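PDB 3ISA: putative enoyl-CoA hydratase/isomerase from Bordetella parapertussis, which probably acts on acyl-CoA thioesters, as members of the crotonase (enoyl-CoA hydratase/isomerase) superfamily do, although its exact substrate and reaction are not established. Local coordinates for residues Gly107-Ala112 against Ala129-Pro134; Arg123-Glu128 against Gly175-Cys180; Arg48-Leu53 against Leu200-Arg205. All blocks are in the same frame, centred on the assembly; numbering follows the deposited sequence. Where two conformers were deposited one is given.

Contact 1 (Gly107-Ala112 against Ala129-Pro134); sequences GRNFGA and AGFRMP
Two short parallel strands, 108-110 and 130-132, pair here in the smaller sheet of the crotonase fold, next to the start of helix 112-119. Four main-chain bonds zip them together, their axes 19° apart. Gly130 N gives an almost straight bond to Gly107 O (2.9 Å), although it meets that carbonyl from above its plane. Gly130 O then takes Asn109 N at 3.0 Å. Asn109 O receives Arg132 N within the carbonyl plane, and Arg132 O receives Gly111 N at 2.8 Å, also in plane. Glycine suits the loop position at 107, just before the strand, and the N-cap at 111, since both have positive phi. Gly111 N is spent on Arg132 O; by the family pattern the next N-H, of Ala112, probably lines the oxyanion hole.

On the buried face, Asn109 swings its amide beside its own backbone N (chi1 -52°). OD1 accepts from Phe63 N and Ser64 N, while ND2 donates to His106 O and only weakly to Gly130 O (3.3 Å), so the amide is gripped at both ends. Phe131, a large apolar ring suited to this buried face, joins Phe117, Phe166 and Phe176 in an aromatic cluster. On the opposite face, that of Arg108, Phe110 and Arg132, Phe110 CD1 rests 4.0 Å from Arg132 CB. The extended Arg132 chain then leads away to give NE to Ala163 O, and Pro134 CB sits 3.7 Å above the centre of its guanidinium plane.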
loop_
_atom_site.group_PDB
_atom_site.type_symbol
_atom_site.label_atom_id
_atom_site.label_comp_id
_atom_site.label_asym_id
_atom_site.label_seq_id
_atom_site.Cartn_x
_atom_site.Cartn_y
_atom_site.Cartn_z
ATOM N N GLY D 107 -19.095 6.954 -34.330
ATOM C CA GLY D 107 -18.704 5.832 -35.173
ATOM C C GLY D 107 -18.191 4.632 -34.383
ATOM O O GLY D 107 -18.424 4.523 -33.163
ATOM N N ARG D 108 -17.474 3.760 -35.088
ATOM C CA ARG D 108 -16.967 2.509 -34.531
ATOM C C ARG D 108 -15.535 2.673 -34.016
ATOM O O ARG D 108 -14.618 2.995 -34.781
ATOM C CB ARG D 108 -17.027 1.403 -35.586
ATOM C CG ARG D 108 -18.445 1.108 -36.103
ATOM C CD ARG D 108 -18.425 0.176 -37.315
ATOM N NE ARG D 108 -17.788 -1.103 -37.005
ATOM C CZ ARG D 108 -17.784 -2.166 -37.806
ATOM N NH1 ARG D 108 -18.390 -2.127 -38.987
ATOM N NH2 ARG D 108 -17.171 -3.276 -37.419
ATOM N N ASN D 109 -15.357 2.442 -32.726
ATOM C CA ASN D 109 -14.082 2.685 -32.062
ATOM C C ASN D 109 -13.520 1.431 -31.424
ATOM O O ASN D 109 -14.272 0.611 -30.888
ATOM C CB ASN D 109 -14.270 3.804 -31.056
ATOM C CG ASN D 109 -14.922 5.040 -31.700
ATOM O OD1 ASN D 109 -14.296 5.728 -32.517
ATOM N ND2 ASN D 109 -16.193 5.286 -31.381
ATOM N N PHE D 110 -12.197 1.292 -31.476
ATOM C CA PHE D 110 -11.537 0.031 -31.151
ATOM C C PHE D 110 -10.287 0.226 -30.308
ATOM O O PHE D 110 -9.541 1.192 -30.515
ATOM C CB PHE D 110 -11.124 -0.717 -32.426
ATOM C CG PHE D 110 -12.277 -1.124 -33.298
ATOM C CD1 PHE D 110 -12.945 -2.322 -33.061
ATOM C CD2 PHE D 110 -12.681 -0.321 -34.364
ATOM C CE1 PHE D 110 -14.013 -2.711 -33.858
ATOM C CE2 PHE D 110 -13.752 -0.701 -35.174
ATOM C CZ PHE D 110 -14.416 -1.907 -34.916
ATOM N N GLY D 111 -10.058 -0.720 -29.394
ATOM C CA GLY D 111 -8.768 -0.868 -28.707
ATOM C C GLY D 111 -8.251 0.384 -28.013
ATOM O O GLY D 111 -8.976 1.018 -27.255
ATOM N N ALA D 112 -7.004 0.757 -28.309
ATOM C CA ALA D 112 -6.380 1.943 -27.737
ATOM C C ALA D 112 -7.178 3.239 -28.002
ATOM O O ALA D 112 -7.088 4.192 -27.232
ATOM C CB ALA D 112 -4.942 2.066 -28.227
ATOM N N ALA D 129 -22.823 5.507 -31.779
ATOM C CA ALA D 129 -21.414 5.114 -31.555
ATOM C C ALA D 129 -21.272 3.705 -30.972
ATOM O O ALA D 129 -22.167 3.210 -30.279
ATOM C CB ALA D 129 -20.710 6.137 -30.655
ATOM N N GLY D 130 -20.139 3.073 -31.251
ATOM C CA GLY D 130 -19.866 1.717 -30.788
ATOM C C GLY D 130 -18.427 1.601 -30.315
ATOM O O GLY D 130 -17.551 2.371 -30.746
ATOM N N PHE D 131 -18.185 0.655 -29.412
ATOM C CA PHE D 131 -16.888 0.518 -28.768
ATOM C C PHE D 131 -16.557 -0.958 -28.650
ATOM O O PHE D 131 -17.429 -1.767 -28.329
ATOM C CB PHE D 131 -16.896 1.109 -27.338
ATOM C CG PHE D 131 -17.395 2.533 -27.238
ATOM C CD1 PHE D 131 -16.509 3.614 -27.355
ATOM C CD2 PHE D 131 -18.752 2.799 -26.990
ATOM C CE1 PHE D 131 -16.974 4.939 -27.237
ATOM C CE2 PHE D 131 -19.223 4.107 -26.885
ATOM C CZ PHE D 131 -18.337 5.186 -27.012
ATOM N N ARG D 132 -15.296 -1.304 -28.870
ATOM C CA ARG D 132 -14.800 -2.651 -28.587
ATOM C C ARG D 132 -13.324 -2.608 -28.188
ATOM O O ARG D 132 -12.531 -1.925 -28.834
ATOM C CB ARG D 132 -14.981 -3.540 -29.826
ATOM C CG ARG D 132 -14.797 -5.030 -29.548
ATOM C CD ARG D 132 -14.878 -5.905 -30.816
ATOM N NE ARG D 132 -14.748 -7.320 -30.472
ATOM C CZ ARG D 132 -14.155 -8.254 -31.218
ATOM N NH1 ARG D 132 -13.590 -7.956 -32.384
ATOM N NH2 ARG D 132 -14.109 -9.508 -30.779
ATOM N N MET D 133 -12.950 -3.327 -27.128
ATOM C CA MET D 133 -11.538 -3.492 -26.758
ATOM C C MET D 133 -11.217 -4.986 -26.842
ATOM O O MET D 133 -11.430 -5.715 -25.866
ATOM C CB MET D 133 -11.255 -2.959 -25.336
ATOM C CG MET D 133 -11.270 -1.401 -25.151
ATOM S SD MET D 133 -11.506 -0.844 -23.436
ATOM C CE MET D 133 -13.271 -1.102 -23.286
ATOM N N PRO D 134 -10.759 -5.458 -28.021
ATOM C CA PRO D 134 -10.555 -6.887 -28.302
ATOM C C PRO D 134 -9.146 -7.436 -28.055
ATOM O O PRO D 134 -8.908 -8.609 -28.327
ATOM C CB PRO D 134 -10.874 -6.981 -29.797
ATOM C CG PRO D 134 -10.422 -5.654 -30.341
ATOM C CD PRO D 134 -10.462 -4.636 -29.210
#

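Contact 2 (Arg123-Glu128 against Gly175-Cys180); sequences RYCTPE and GFVRDC
Arg123 and Arg178 carry most of the polar bonding here, each using its guanidinium edge. Bent at chi3 (-66°), Arg123 turns that edge onto the loop at the Schellman motif of Gly175: NE gives a short bond to Phe176 O (2.7 Å), and NH1 reaches Gly175 O in the plane of both groups (3.3 Å). NH2 also donates to Cys120 O, and NH1 has a second partner, a salt bridge to Asp154 of a neighbouring subunit. An arginine, with several N-H groups on one flat head, can serve loop carbonyls and carboxylate at once. Arg123 O takes Arg178 N nearly along the C=O axis at 2.7 Å.

Arg178 lays CB over one face of the Tyr124 ring, 4.0 Å from its centroid in a CH-pi contact, then bends so that NE donates to Tyr124 OH (2.8 Å); its guanidinium also makes a cation-pi contact with Trp122. Cys125 N finds Asp179 O only weakly (3.5 Å), and Asp179 OD1 accepts Cys180 N. On the opposite side of the strand from Tyr124, Cys125 SG packs on Val177 CG1. The short, weakly bonded strand 179-180 thus runs parallel to strand 122-125, outermost within the chain in the core sheet of this crotonase fold.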
loop_
_atom_site.group_PDB
_atom_site.type_symbol
_atom_site.label_atom_id
_atom_site.label_comp_id
_atom_site.label_asym_id
_atom_site.label_seq_id
_atom_site.Cartn_x
_atom_site.Cartn_y
_atom_site.Cartn_z
ATOM N N ARG D 123 -16.931 12.221 -20.807
ATOM C CA ARG D 123 -16.999 11.368 -21.984
ATOM C C ARG D 123 -18.408 11.367 -22.558
ATOM O O ARG D 123 -19.367 11.047 -21.854
ATOM C CB ARG D 123 -16.565 9.936 -21.639
ATOM C CG ARG D 123 -15.195 9.830 -20.988
ATOM C CD ARG D 123 -14.885 8.400 -20.543
ATOM N NE ARG D 123 -15.754 7.936 -19.462
ATOM C CZ ARG D 123 -15.603 8.244 -18.171
ATOM N NH1 ARG D 123 -16.461 7.770 -17.265
ATOM N NH2 ARG D 123 -14.600 9.025 -17.774
ATOM N N TYR D 124 -18.514 11.734 -23.834
ATOM C CA TYR D 124 -19.801 11.775 -24.534
ATOM C C TYR D 124 -19.666 11.035 -25.851
ATOM O O TYR D 124 -18.582 10.989 -26.439
ATOM C CB TYR D 124 -20.230 13.224 -24.811
ATOM C CG TYR D 124 -20.596 14.029 -23.585
ATOM C CD1 TYR D 124 -21.912 14.058 -23.111
ATOM C CD2 TYR D 124 -19.638 14.786 -22.912
ATOM C CE1 TYR D 124 -22.256 14.806 -21.990
ATOM C CE2 TYR D 124 -19.967 15.530 -21.790
ATOM C CZ TYR D 124 -21.279 15.539 -21.337
ATOM O OH TYR D 124 -21.609 16.275 -20.226
ATOM N N CYS D 125 -20.765 10.456 -26.330
ATOM C CA CYS D 125 -20.747 9.878 -27.666
ATOM C C CYS D 125 -22.073 10.102 -28.395
ATOM O O CYS D 125 -23.068 10.454 -27.769
ATOM C CB CYS D 125 -20.384 8.391 -27.626
ATOM S SG CYS D 125 -21.638 7.310 -26.901
ATOM N N THR D 126 -22.064 9.917 -29.710
ATOM C CA THR D 126 -23.290 9.943 -30.511
ATOM C C THR D 126 -24.128 8.692 -30.189
ATOM O O THR D 126 -23.565 7.661 -29.819
ATOM C CB THR D 126 -22.985 10.003 -32.031
ATOM O OG1 THR D 126 -22.090 8.941 -32.401
ATOM C CG2 THR D 126 -22.408 11.363 -32.428
ATOM N N PRO D 127 -25.477 8.772 -30.318
ATOM C CA PRO D 127 -26.322 7.590 -30.042
ATOM C C PRO D 127 -25.989 6.359 -30.887
ATOM O O PRO D 127 -26.296 5.242 -30.479
ATOM C CB PRO D 127 -27.736 8.076 -30.389
ATOM C CG PRO D 127 -27.683 9.537 -30.266
ATOM C CD PRO D 127 -26.295 9.945 -30.681
ATOM N N GLU D 128 -25.357 6.568 -32.040
ATOM C CA GLU D 128 -24.991 5.491 -32.956
ATOM C C GLU D 128 -23.557 4.951 -32.745
ATOM O O GLU D 128 -23.134 4.032 -33.452
ATOM C CB GLU D 128 -25.159 5.959 -34.410
ATOM C CG GLU D 128 -26.532 6.567 -34.744
ATOM C CD GLU D 128 -26.635 8.073 -34.443
ATOM O OE1 GLU D 128 -25.635 8.682 -33.990
ATOM O OE2 GLU D 128 -27.729 8.644 -34.655
ATOM N N GLY D 175 -22.039 3.670 -17.138
ATOM C CA GLY D 175 -21.326 4.880 -16.718
ATOM C C GLY D 175 -20.047 5.154 -17.500
ATOM O O GLY D 175 -19.221 5.974 -17.081
ATOM N N PHE D 176 -19.894 4.484 -18.642
ATOM C CA PHE D 176 -18.757 4.722 -19.528
ATOM C C PHE D 176 -18.878 6.078 -20.249
ATOM O O PHE D 176 -17.870 6.707 -20.564
ATOM C CB PHE D 176 -18.550 3.552 -20.506
ATOM C CG PHE D 176 -17.231 3.605 -21.251
ATOM C CD1 PHE D 176 -16.020 3.602 -20.558
ATOM C CD2 PHE D 176 -17.203 3.658 -22.634
ATOM C CE1 PHE D 176 -14.798 3.664 -21.248
ATOM C CE2 PHE D 176 -15.989 3.726 -23.336
ATOM C CZ PHE D 176 -14.784 3.729 -22.639
ATOM N N VAL D 177 -20.107 6.521 -20.523
ATOM C CA VAL D 177 -20.327 7.884 -21.044
ATOM C C VAL D 177 -21.251 8.660 -20.105
ATOM O O VAL D 177 -22.102 8.062 -19.432
ATOM C CB VAL D 177 -20.836 7.924 -22.530
ATOM C CG1 VAL D 177 -19.801 7.318 -23.482
ATOM C CG2 VAL D 177 -22.174 7.225 -22.699
ATOM N N ARG D 178 -21.049 9.976 -20.032
ATOM C CA ARG D 178 -21.906 10.871 -19.245
ATOM C C ARG D 178 -23.296 10.867 -19.837
ATOM O O ARG D 178 -24.295 10.780 -19.123
ATOM C CB ARG D 178 -21.385 12.304 -19.298
ATOM C CG ARG D 178 -20.479 12.670 -18.176
ATOM C CD ARG D 178 -19.718 13.952 -18.487
ATOM N NE ARG D 178 -20.384 15.158 -17.986
ATOM C CZ ARG D 178 -20.215 15.662 -16.762
ATOM N NH1 ARG D 178 -20.857 16.770 -16.403
ATOM N NH2 ARG D 178 -19.409 15.060 -15.896
ATOM N N ASP D 179 -23.333 10.961 -21.160
ATOM C CA ASP D 179 -24.569 10.999 -21.903
ATOM C C ASP D 179 -24.269 10.798 -23.366
ATOM O O ASP D 179 -23.108 10.850 -23.801
ATOM C CB ASP D 179 -25.295 12.335 -21.700
ATOM C CG ASP D 179 -26.803 12.161 -21.591
ATOM O OD1 ASP D 179 -27.412 11.546 -22.501
ATOM O OD2 ASP D 179 -27.373 12.628 -20.582
ATOM N N CYS D 180 -25.333 10.551 -24.118
ATOM C CA CYS D 180 -25.274 10.539 -25.554
ATOM C C CYS D 180 -25.619 11.929 -26.053
ATOM O O CYS D 180 -26.446 12.621 -25.458
ATOM C CB CYS D 180 -26.224 9.488 -26.108
ATOM S SG CYS D 180 -25.691 7.842 -25.618
#

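Contact 3 (Arg48-Leu53 against Leu200-Arg205); sequences REQVPL and LDPATR
The turn at Gln50, which ends helix 33-48 in a Schellman motif with positive phi (51°), comes to 6.6 Å, CA to CA, from Pro202 in the first turn of helix 202-212. The contact thus packs the loop between helix 33-48 and strand 53-58 of the core sheet against the start of that later helix. Asp201 caps it: OD1 accepts Thr204 N at 3.0 Å, OD2 accepts Thr204 OG1 at 2.8 Å, and the main-chain O takes Arg205 N. Proline is well suited to the position after the cap, where a backbone N-H is not needed for the helix pattern.

Gln50 stretches out beyond CG and crosses the proline ring at about a right angle, its NE2 lying 3.5 Å from Pro202 CB. The two meet by van der Waals contact at the solvent-exposed side. Deeper in, Arg205 does the main work. Its CG is anti to the backbone N (chi1 178°), and a bend at chi3 (57°) brings the guanidinium flat against Pro52, whose CA stands 3.7 Å over the centre of one face. CA and CB of Pro52 give a non-polar surface there, so the N-H groups remain directed to the edge. NH1 goes to Ala197 O, NE weakly to Pro98 O, and Arg205 NH2 donates to a water oxygen (2.8 Å). That water donates to Val51 O (3.2 Å), which also receives Ser99 OG.

The segments are therefore joined by a water bridge and packing, and the buried guanidinium charge is probably stabilised by neutral carbonyl oxygens and water.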
loop_
_atom_site.group_PDB
_atom_site.type_symbol
_atom_site.label_atom_id
_atom_site.label_comp_id
_atom_site.label_asym_id
_atom_site.label_seq_id
_atom_site.Cartn_x
_atom_site.Cartn_y
_atom_site.Cartn_z
ATOM N N ARG D 48 2.600 21.986 -19.778
ATOM C CA ARG D 48 3.525 23.103 -19.541
ATOM C C ARG D 48 2.788 24.445 -19.523
ATOM O O ARG D 48 3.063 25.313 -18.686
ATOM C CB ARG D 48 4.642 23.114 -20.585
ATOM C CG ARG D 48 5.696 22.007 -20.386
ATOM C CD ARG D 48 6.978 22.288 -21.205
ATOM N NE ARG D 48 6.673 22.729 -22.575
ATOM C CZ ARG D 48 6.501 21.917 -23.620
ATOM N NH1 ARG D 48 6.620 20.594 -23.468
ATOM N NH2 ARG D 48 6.218 22.431 -24.828
ATOM N N GLU D 49 1.807 24.586 -20.412
ATOM C CA GLU D 49 1.094 25.855 -20.587
ATOM C C GLU D 49 -0.150 25.938 -19.692
ATOM O O GLU D 49 -0.891 26.936 -19.701
ATOM C CB GLU D 49 0.807 26.069 -22.089
ATOM C CG GLU D 49 2.144 26.161 -22.907
ATOM C CD GLU D 49 2.017 26.137 -24.446
ATOM O OE1 GLU D 49 1.194 26.888 -24.998
ATOM O OE2 GLU D 49 2.793 25.395 -25.111
ATOM N N GLN D 50 -0.348 24.888 -18.893
ATOM C CA GLN D 50 -1.468 24.787 -17.932
ATOM C C GLN D 50 -2.836 25.068 -18.548
ATOM O O GLN D 50 -3.666 25.769 -17.958
ATOM C CB GLN D 50 -1.228 25.662 -16.702
ATOM C CG GLN D 50 -0.045 25.201 -15.884
ATOM C CD GLN D 50 0.108 26.005 -14.624
ATOM O OE1 GLN D 50 0.361 27.201 -14.677
ATOM N NE2 GLN D 50 -0.060 25.353 -13.475
ATOM N N VAL D 51 -3.051 24.506 -19.738
ATOM C CA VAL D 51 -4.316 24.600 -20.452
ATOM C C VAL D 51 -5.442 23.992 -19.597
ATOM O O VAL D 51 -5.336 22.848 -19.126
ATOM C CB VAL D 51 -4.231 23.912 -21.843
ATOM C CG1 VAL D 51 -5.552 24.050 -22.597
ATOM C CG2 VAL D 51 -3.059 24.496 -22.671
ATOM N N PRO D 52 -6.505 24.766 -19.352
ATOM C CA PRO D 52 -7.577 24.280 -18.458
ATOM C C PRO D 52 -8.303 23.034 -18.960
ATOM O O PRO D 52 -8.564 22.098 -18.171
ATOM C CB PRO D 52 -8.533 25.474 -18.376
ATOM C CG PRO D 52 -7.677 26.680 -18.723
ATOM C CD PRO D 52 -6.759 26.150 -19.807
ATOM N N LEU D 53 -8.599 23.005 -20.260
ATOM C CA LEU D 53 -9.366 21.913 -20.851
ATOM C C LEU D 53 -8.680 21.341 -22.097
ATOM O O LEU D 53 -8.311 22.089 -23.023
ATOM C CB LEU D 53 -10.769 22.399 -21.238
ATOM C CG LEU D 53 -11.632 21.398 -22.016
ATOM C CD1 LEU D 53 -12.100 20.239 -21.111
ATOM C CD2 LEU D 53 -12.840 22.094 -22.652
ATOM N N LEU D 200 -11.694 26.748 -11.229
ATOM C CA LEU D 200 -10.644 26.747 -10.211
ATOM C C LEU D 200 -9.322 27.208 -10.812
ATOM O O LEU D 200 -9.120 27.100 -12.021
ATOM C CB LEU D 200 -10.463 25.342 -9.636
ATOM C CG LEU D 200 -11.682 24.602 -9.071
ATOM C CD1 LEU D 200 -11.255 23.202 -8.578
ATOM C CD2 LEU D 200 -12.340 25.448 -7.944
ATOM N N ASP D 201 -8.414 27.682 -9.966
ATOM C CA ASP D 201 -7.085 28.094 -10.431
ATOM C C ASP D 201 -6.245 26.850 -10.818
ATOM O O ASP D 201 -6.550 25.739 -10.350
ATOM C CB ASP D 201 -6.374 28.966 -9.376
ATOM C CG ASP D 201 -5.998 28.194 -8.131
ATOM O OD1 ASP D 201 -4.942 27.526 -8.133
ATOM O OD2 ASP D 201 -6.748 28.270 -7.141
ATOM N N PRO D 202 -5.208 27.025 -11.677
ATOM C CA PRO D 202 -4.411 25.874 -12.148
ATOM C C PRO D 202 -3.838 24.978 -11.047
ATOM O O PRO D 202 -3.909 23.743 -11.166
ATOM C CB PRO D 202 -3.288 26.538 -12.960
ATOM C CG PRO D 202 -3.880 27.818 -13.435
ATOM C CD PRO D 202 -4.754 28.286 -12.312
ATOM N N ALA D 203 -3.307 25.574 -9.980
ATOM C CA ALA D 203 -2.712 24.777 -8.902
ATOM C C ALA D 203 -3.774 23.955 -8.154
ATOM O O ALA D 203 -3.544 22.790 -7.821
ATOM C CB ALA D 203 -1.923 25.654 -7.937
ATOM N N THR D 204 -4.938 24.563 -7.915
ATOM C CA THR D 204 -6.008 23.898 -7.175
ATOM C C THR D 204 -6.650 22.815 -8.032
ATOM O O THR D 204 -6.966 21.726 -7.536
ATOM C CB THR D 204 -7.063 24.912 -6.645
ATOM O OG1 THR D 204 -6.414 25.864 -5.795
ATOM C CG2 THR D 204 -8.152 24.222 -5.833
ATOM N N ARG D 205 -6.825 23.107 -9.319
ATOM C CA ARG D 205 -7.347 22.120 -10.256
ATOM C C ARG D 205 -6.445 20.875 -10.303
ATOM O O ARG D 205 -6.940 19.745 -10.220
ATOM C CB ARG D 205 -7.538 22.738 -11.650
ATOM C CG ARG D 205 -8.044 21.762 -12.721
ATOM C CD ARG D 205 -8.279 22.441 -14.081
ATOM N NE ARG D 205 -7.082 23.109 -14.626
ATOM C CZ ARG D 205 -6.961 24.427 -14.761
ATOM N NH1 ARG D 205 -7.966 25.226 -14.408
ATOM N NH2 ARG D 205 -5.838 24.949 -15.258
HETATM O O HOH W 1 -4.381 22.743 -16.076
#

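From the N terminus, residues 48-53 span the end of helix 33-48 and open contact 3, which closes only at 200-205, so contacts 1 and 2 both fall within its loop. Residues 107-112 open contact 1 and 123-128 open contact 2; 129-134 then close contact 1 before 175-180 close contact 2, so these two loops cross. They touch as well: Phe131 packs CZ on Cys125 CB and CD1 on Phe176 CE2, coupling the smaller sheet to the end of the core sheet. Contact 3, about 17 Å from contact 1 at nearest atoms and across the chain's centre, ties the helix 33-48 end to helix 202-212. Contacts 2 and 3 both border a neighbouring subunit.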